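Local coordinates for protein D-alanyl transferase DltD (Enterococcus faecium TX0133A04, PDB 6PFX) that probably acts in the D-alanylation of lipoteichoic acid, a modification of the Gram-positive cell wall, at residues 77-81 against 271-275; 257-262 against 300-306. One frame throughout, in Å; residues are numbered along the deposited sequence.

Contact 1. Residues 77-81 against 271-275; sequences TQSLS and EFSDF
The carboxylate of Glu271 takes three hydrogen bonds from Gln78 and Ser79, at the point where two helix beginnings meet inside the SGNH-hydrolase-like fold. Two of them end on Glu271 OE2: Ser79 N reaches its syn lone pair at 2.8 Å, and Ser79 OG donates to the same oxygen at 2.7 Å from above the carboxylate plane. Gln78, at the N-cap position of helix 79-89, sends NE2 to Glu271 OE1 at 2.9 Å. This donor keeps the acceptor close to its own amide plane but stands 65° out of the carboxylate plane, and the amide and carboxylate planes are 72° apart. A bend at chi2 (76°) brings the Glu271 carboxylate back to the first turn of helix 79-89, whose N-terminal dipole would probably favour the negative charge. A water extends the network: it accepts from Leu80 N and lies within bonding distance of both Glu271 OE1 and Asp274 OD2. The other Asp274 oxygen, OD1, makes a salt bridge to Arg146 and a hydrogen bond with Tyr142 OH, which ties this cluster to helix 138-147. Packing closes in around Ser79, whose CB lies 3.8 Å from Asp274 CB. Phe275 also turns a ring edge to the serine, with CD1 3.5 Å from Ser79 OG and the hydroxyl close to the plane of the ring.

Contact 2. Residues 257-262 against 300-306; sequences LKQSQK and WSDYTGL
Gln261 crosses Thr304 obliquely where two successive beta turns, type II from Leu257 to Ser260 and type I from Gln259 to Lys262, close over the C-terminal end of helix 298-304. Starting at the root of Gln261, CB approaches Thr304 O at 3.6 Å. With CG anti to the carbonyl carbon (chi1 -55°) and the chain extended beyond it, CG passes Thr304 CB and CD stays within 3.5 Å of it. Gln261 OE1 then accepts from Thr304 OG1 at 2.8 Å, the hydroxyl standing 59° out of the amide carbonyl plane. At the other branch, NE2 shares a water with Trp300 NE1. Thr304 OG1 also accepts from Leu306 N, an ST turn spanning Gly305, where the chain leaves the helix with positive phi. The helix's last carbonyls are satisfied by the loop: Gln259 N meets Tyr303 O in plane on a lone pair at 3.0 Å, and Gln261 N meets Thr304 O at 2.8 Å. Lys258 crosses Tyr303 at about a right angle, its CA over one face of the ring near the rim and its CB 3.6 Å from Tyr303 CZ, while the Tyr303 hydroxyl bonds to Glu254 O. Leu257 CD1 touches the edge of the Trp300 ring, in its plane, 3.9 Å from CH2.

Contacts 1 and 2 alternate along the chain: residues 257-262 lead into 271-275 with eight residues between them, so one loop joins the two contacts. They nevertheless stay apart, with centres about 26 Å from each other and nearest atoms about 13 Å. Contact 1 is buried, its centre about 9 Å from the centre of the chain, and that of contact 2 lies about 25 Å out. Each has one link to the neighbourhood of a Ser-His-Asp arrangement (Ser46, His348, Asp345) consistent with the triad of SGNH hydrolases. In contact 1, Thr77 OG1 bonds to Gly44 O, two residues before Ser46; at contact 2, Trp300 touches Thr346, next to Asp345 in sequence.

Contact 1. Residues 77-81 against 271-275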
loop_
_atom_site.group_PDB
_atom_site.type_symbol
_atom_site.label_atom_id
_atom_site.label_comp_id
_atom_site.label_asym_id
_atom_site.label_seq_id
_atom_site.Cartn_x
_atom_site.Cartn_y
_atom_site.Cartn_z
ATOM N N THR A 77 -5.623 -4.900 -0.465
ATOM C CA THR A 77 -4.530 -4.718 -1.416
ATOM C C THR A 77 -3.205 -4.832 -0.663
ATOM O O THR A 77 -2.965 -4.079 0.287
ATOM C CB THR A 77 -4.598 -3.382 -2.158
ATOM O OG1 THR A 77 -4.558 -2.288 -1.238
ATOM C CG2 THR A 77 -5.863 -3.304 -2.995
ATOM N N GLN A 78 -2.369 -5.797 -1.061
ATOM C CA GLN A 78 -1.028 -5.976 -0.502
ATOM C C GLN A 78 0.003 -5.813 -1.619
ATOM O O GLN A 78 -0.296 -5.203 -2.652
ATOM C CB GLN A 78 -0.920 -7.325 0.222
ATOM C CG GLN A 78 -2.048 -7.537 1.239
ATOM C CD GLN A 78 -1.855 -8.680 2.259
ATOM O OE1 GLN A 78 -2.733 -8.889 3.105
ATOM N NE2 GLN A 78 -0.738 -9.409 2.194
ATOM N N SER A 79 1.221 -6.330 -1.439
ATOM C CA SER A 79 2.307 -5.912 -2.328
ATOM C C SER A 79 2.116 -6.414 -3.756
ATOM O O SER A 79 2.407 -5.686 -4.712
ATOM C CB SER A 79 3.670 -6.351 -1.790
ATOM O OG SER A 79 3.975 -5.653 -0.596
ATOM N N LEU A 80 1.652 -7.656 -3.925
ATOM C CA LEU A 80 1.493 -8.216 -5.264
ATOM C C LEU A 80 0.492 -7.398 -6.074
ATOM O O LEU A 80 0.764 -7.008 -7.216
ATOM C CB LEU A 80 1.056 -9.675 -5.154
ATOM C CG LEU A 80 1.184 -10.540 -6.398
ATOM C CD1 LEU A 80 1.150 -11.994 -5.972
ATOM C CD2 LEU A 80 0.064 -10.263 -7.343
ATOM N N SER A 81 -0.658 -7.083 -5.476
ATOM C CA SER A 81 -1.655 -6.298 -6.192
ATOM C C SER A 81 -1.120 -4.915 -6.529
ATOM O O SER A 81 -1.335 -4.405 -7.635
ATOM C CB SER A 81 -2.922 -6.167 -5.355
ATOM O OG SER A 81 -3.529 -7.429 -5.204
ATOM N N GLU A 271 5.160 -12.334 1.777
ATOM C CA GLU A 271 4.946 -10.918 1.509
ATOM C C GLU A 271 6.252 -10.136 1.397
ATOM O O GLU A 271 6.289 -9.098 0.725
ATOM C CB GLU A 271 4.063 -10.303 2.597
ATOM C CG GLU A 271 3.696 -8.833 2.329
ATOM C CD GLU A 271 2.620 -8.599 1.267
ATOM O OE1 GLU A 271 1.877 -9.532 0.903
ATOM O OE2 GLU A 271 2.502 -7.436 0.807
ATOM N N PHE A 272 7.318 -10.581 2.072
ATOM C CA PHE A 272 8.596 -9.891 1.939
ATOM C C PHE A 272 9.083 -9.951 0.502
ATOM O O PHE A 272 9.686 -9.002 -0.001
ATOM C CB PHE A 272 9.643 -10.495 2.878
ATOM C CG PHE A 272 9.426 -10.137 4.319
ATOM C CD1 PHE A 272 9.797 -8.897 4.805
ATOM C CD2 PHE A 272 8.820 -11.031 5.173
ATOM C CE1 PHE A 272 9.575 -8.557 6.113
ATOM C CE2 PHE A 272 8.600 -10.693 6.485
ATOM C CZ PHE A 272 8.980 -9.455 6.952
ATOM N N SER A 273 8.835 -11.073 -0.172
ATOM C CA SER A 273 9.238 -11.228 -1.566
ATOM C C SER A 273 8.243 -10.575 -2.523
ATOM O O SER A 273 8.660 -10.011 -3.543
ATOM C CB SER A 273 9.490 -12.707 -1.848
ATOM O OG SER A 273 10.560 -13.182 -1.031
ATOM N N ASP A 274 6.936 -10.606 -2.217
ATOM C CA ASP A 274 5.988 -9.799 -2.982
ATOM C C ASP A 274 6.353 -8.318 -2.885
ATOM O O ASP A 274 6.287 -7.583 -3.878
ATOM C CB ASP A 274 4.546 -10.011 -2.500
ATOM C CG ASP A 274 4.020 -11.426 -2.738
ATOM O OD1 ASP A 274 4.687 -12.257 -3.384
ATOM O OD2 ASP A 274 2.902 -11.714 -2.264
ATOM N N PHE A 275 6.752 -7.864 -1.689
ATOM C CA PHE A 275 7.185 -6.484 -1.492
ATOM C C PHE A 275 8.423 -6.179 -2.323
ATOM O O PHE A 275 8.559 -5.071 -2.859
ATOM C CB PHE A 275 7.452 -6.248 0.014
ATOM C CG PHE A 275 7.779 -4.816 0.351
ATOM C CD1 PHE A 275 6.825 -3.848 0.213
ATOM C CD2 PHE A 275 9.024 -4.447 0.830
ATOM C CE1 PHE A 275 7.100 -2.542 0.490
ATOM C CE2 PHE A 275 9.302 -3.116 1.117
ATOM C CZ PHE A 275 8.341 -2.168 0.939
HETATM O O HOH W 1 1.096 -9.651 -1.719
#

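Contact 2. Residues 257-262 against 300-306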
loop_
_atom_site.group_PDB
_atom_site.type_symbol
_atom_site.label_atom_id
_atom_site.label_comp_id
_atom_site.label_asym_id
_atom_site.label_seq_id
_atom_site.Cartn_x
_atom_site.Cartn_y
_atom_site.Cartn_z
ATOM N N LEU A 257 -11.295 -12.307 22.461
ATOM C CA LEU A 257 -10.127 -11.703 21.833
ATOM C C LEU A 257 -8.975 -11.534 22.808
ATOM O O LEU A 257 -7.843 -11.304 22.376
ATOM C CB LEU A 257 -10.523 -10.374 21.187
ATOM C CG LEU A 257 -11.469 -10.518 19.994
ATOM C CD1 LEU A 257 -12.058 -9.199 19.552
ATOM C CD2 LEU A 257 -10.719 -11.157 18.827
ATOM N N LYS A 258 -9.214 -11.671 24.107
ATOM C CA LYS A 258 -8.124 -11.538 25.060
ATOM C C LYS A 258 -7.080 -12.622 24.820
ATOM O O LYS A 258 -7.401 -13.814 24.762
ATOM C CB LYS A 258 -8.649 -11.627 26.489
ATOM C CG LYS A 258 -7.589 -11.298 27.511
ATOM C CD LYS A 258 -8.101 -11.506 28.953
ATOM C CE LYS A 258 -7.025 -11.158 29.961
ATOM N NZ LYS A 258 -6.851 -9.690 30.014
ATOM N N GLN A 259 -5.822 -12.201 24.697
ATOM C CA GLN A 259 -4.667 -13.066 24.460
ATOM C C GLN A 259 -4.735 -13.827 23.137
ATOM O O GLN A 259 -3.925 -14.738 22.909
ATOM C CB GLN A 259 -4.392 -14.034 25.625
ATOM C CG GLN A 259 -3.810 -13.376 26.854
ATOM C CD GLN A 259 -2.420 -12.794 26.620
ATOM O OE1 GLN A 259 -2.240 -11.578 26.614
ATOM N NE2 GLN A 259 -1.433 -13.663 26.435
ATOM N N SER A 260 -5.662 -13.463 22.244
ATOM C CA SER A 260 -5.874 -14.230 21.022
ATOM C C SER A 260 -4.727 -14.097 20.034
ATOM O O SER A 260 -4.620 -14.925 19.125
ATOM C CB SER A 260 -7.175 -13.807 20.340
ATOM O OG SER A 260 -7.144 -12.430 20.009
ATOM N N GLN A 261 -3.872 -13.086 20.195
ATOM C CA GLN A 261 -2.782 -12.801 19.267
ATOM C C GLN A 261 -1.413 -13.033 19.893
ATOM O O GLN A 261 -0.403 -12.591 19.343
ATOM C CB GLN A 261 -2.921 -11.359 18.765
ATOM C CG GLN A 261 -4.293 -11.114 18.152
ATOM C CD GLN A 261 -4.553 -9.673 17.707
ATOM O OE1 GLN A 261 -3.755 -8.769 17.940
ATOM N NE2 GLN A 261 -5.699 -9.464 17.072
ATOM N N LYS A 262 -1.348 -13.759 21.010
ATOM C CA LYS A 262 -0.078 -13.899 21.714
ATOM C C LYS A 262 0.998 -14.581 20.869
ATOM O O LYS A 262 2.193 -14.330 21.075
ATOM C CB LYS A 262 -0.289 -14.670 23.020
ATOM C CG LYS A 262 -0.645 -16.123 22.832
ATOM C CD LYS A 262 -0.928 -16.794 24.176
ATOM C CE LYS A 262 -1.388 -18.232 23.984
ATOM N NZ LYS A 262 -1.596 -18.934 25.281
ATOM N N TRP A 300 -4.625 -1.958 22.645
ATOM C CA TRP A 300 -5.173 -3.146 22.010
ATOM C C TRP A 300 -4.193 -4.315 22.046
ATOM O O TRP A 300 -4.586 -5.434 22.378
ATOM C CB TRP A 300 -5.544 -2.826 20.562
ATOM C CG TRP A 300 -6.189 -3.963 19.876
ATOM C CD1 TRP A 300 -5.733 -4.639 18.770
ATOM C CD2 TRP A 300 -7.412 -4.596 20.258
ATOM N NE1 TRP A 300 -6.614 -5.646 18.441
ATOM C CE2 TRP A 300 -7.647 -5.639 19.343
ATOM C CE3 TRP A 300 -8.335 -4.378 21.287
ATOM C CZ2 TRP A 300 -8.766 -6.452 19.424
ATOM C CZ3 TRP A 300 -9.435 -5.189 21.364
ATOM C CH2 TRP A 300 -9.644 -6.211 20.440
ATOM N N SER A 301 -2.915 -4.092 21.730
ATOM C CA SER A 301 -1.964 -5.201 21.790
ATOM C C SER A 301 -1.770 -5.682 23.226
ATOM O O SER A 301 -1.519 -6.871 23.449
ATOM C CB SER A 301 -0.631 -4.813 21.140
ATOM O OG SER A 301 -0.031 -3.699 21.775
ATOM N N ASP A 302 -1.875 -4.783 24.211
ATOM C CA ASP A 302 -1.844 -5.226 25.599
ATOM C C ASP A 302 -2.942 -6.255 25.852
ATOM O O ASP A 302 -2.734 -7.253 26.553
ATOM C CB ASP A 302 -2.056 -4.038 26.538
ATOM C CG ASP A 302 -0.811 -3.181 26.736
ATOM O OD1 ASP A 302 0.308 -3.542 26.304
ATOM O OD2 ASP A 302 -0.976 -2.106 27.347
ATOM N N TYR A 303 -4.122 -6.023 25.277
ATOM C CA TYR A 303 -5.250 -6.917 25.494
ATOM C C TYR A 303 -5.119 -8.213 24.703
ATOM O O TYR A 303 -5.346 -9.301 25.247
ATOM C CB TYR A 303 -6.548 -6.206 25.117
ATOM C CG TYR A 303 -7.792 -7.000 25.390
ATOM C CD1 TYR A 303 -8.143 -7.331 26.681
ATOM C CD2 TYR A 303 -8.633 -7.393 24.367
ATOM C CE1 TYR A 303 -9.269 -8.041 26.945
ATOM C CE2 TYR A 303 -9.780 -8.114 24.624
ATOM C CZ TYR A 303 -10.091 -8.430 25.927
ATOM O OH TYR A 303 -11.221 -9.146 26.245
ATOM N N THR A 304 -4.758 -8.126 23.419
ATOM C CA THR A 304 -4.721 -9.322 22.593
ATOM C C THR A 304 -3.438 -10.124 22.779
ATOM O O THR A 304 -3.375 -11.275 22.338
ATOM C CB THR A 304 -4.795 -8.983 21.098
ATOM O OG1 THR A 304 -3.597 -8.285 20.727
ATOM C CG2 THR A 304 -6.012 -8.147 20.753
ATOM N N GLY A 305 -2.406 -9.524 23.375
ATOM C CA GLY A 305 -1.123 -10.164 23.541
ATOM C C GLY A 305 -0.188 -10.062 22.358
ATOM O O GLY A 305 0.916 -10.615 22.413
ATOM N N LEU A 306 -0.596 -9.401 21.282
ATOM C CA LEU A 306 0.304 -9.181 20.160
ATOM C C LEU A 306 1.575 -8.513 20.660
ATOM O O LEU A 306 1.520 -7.505 21.371
ATOM C CB LEU A 306 -0.377 -8.276 19.141
ATOM C CG LEU A 306 0.392 -8.091 17.828
ATOM C CD1 LEU A 306 0.248 -9.359 16.970
ATOM C CD2 LEU A 306 -0.088 -6.848 17.103
HETATM O O HOH W 2 -4.736 -9.687 27.846
HETATM O O HOH W 3 -6.877 -6.912 15.775
HETATM O O HOH W 4 2.767 -12.447 23.056
#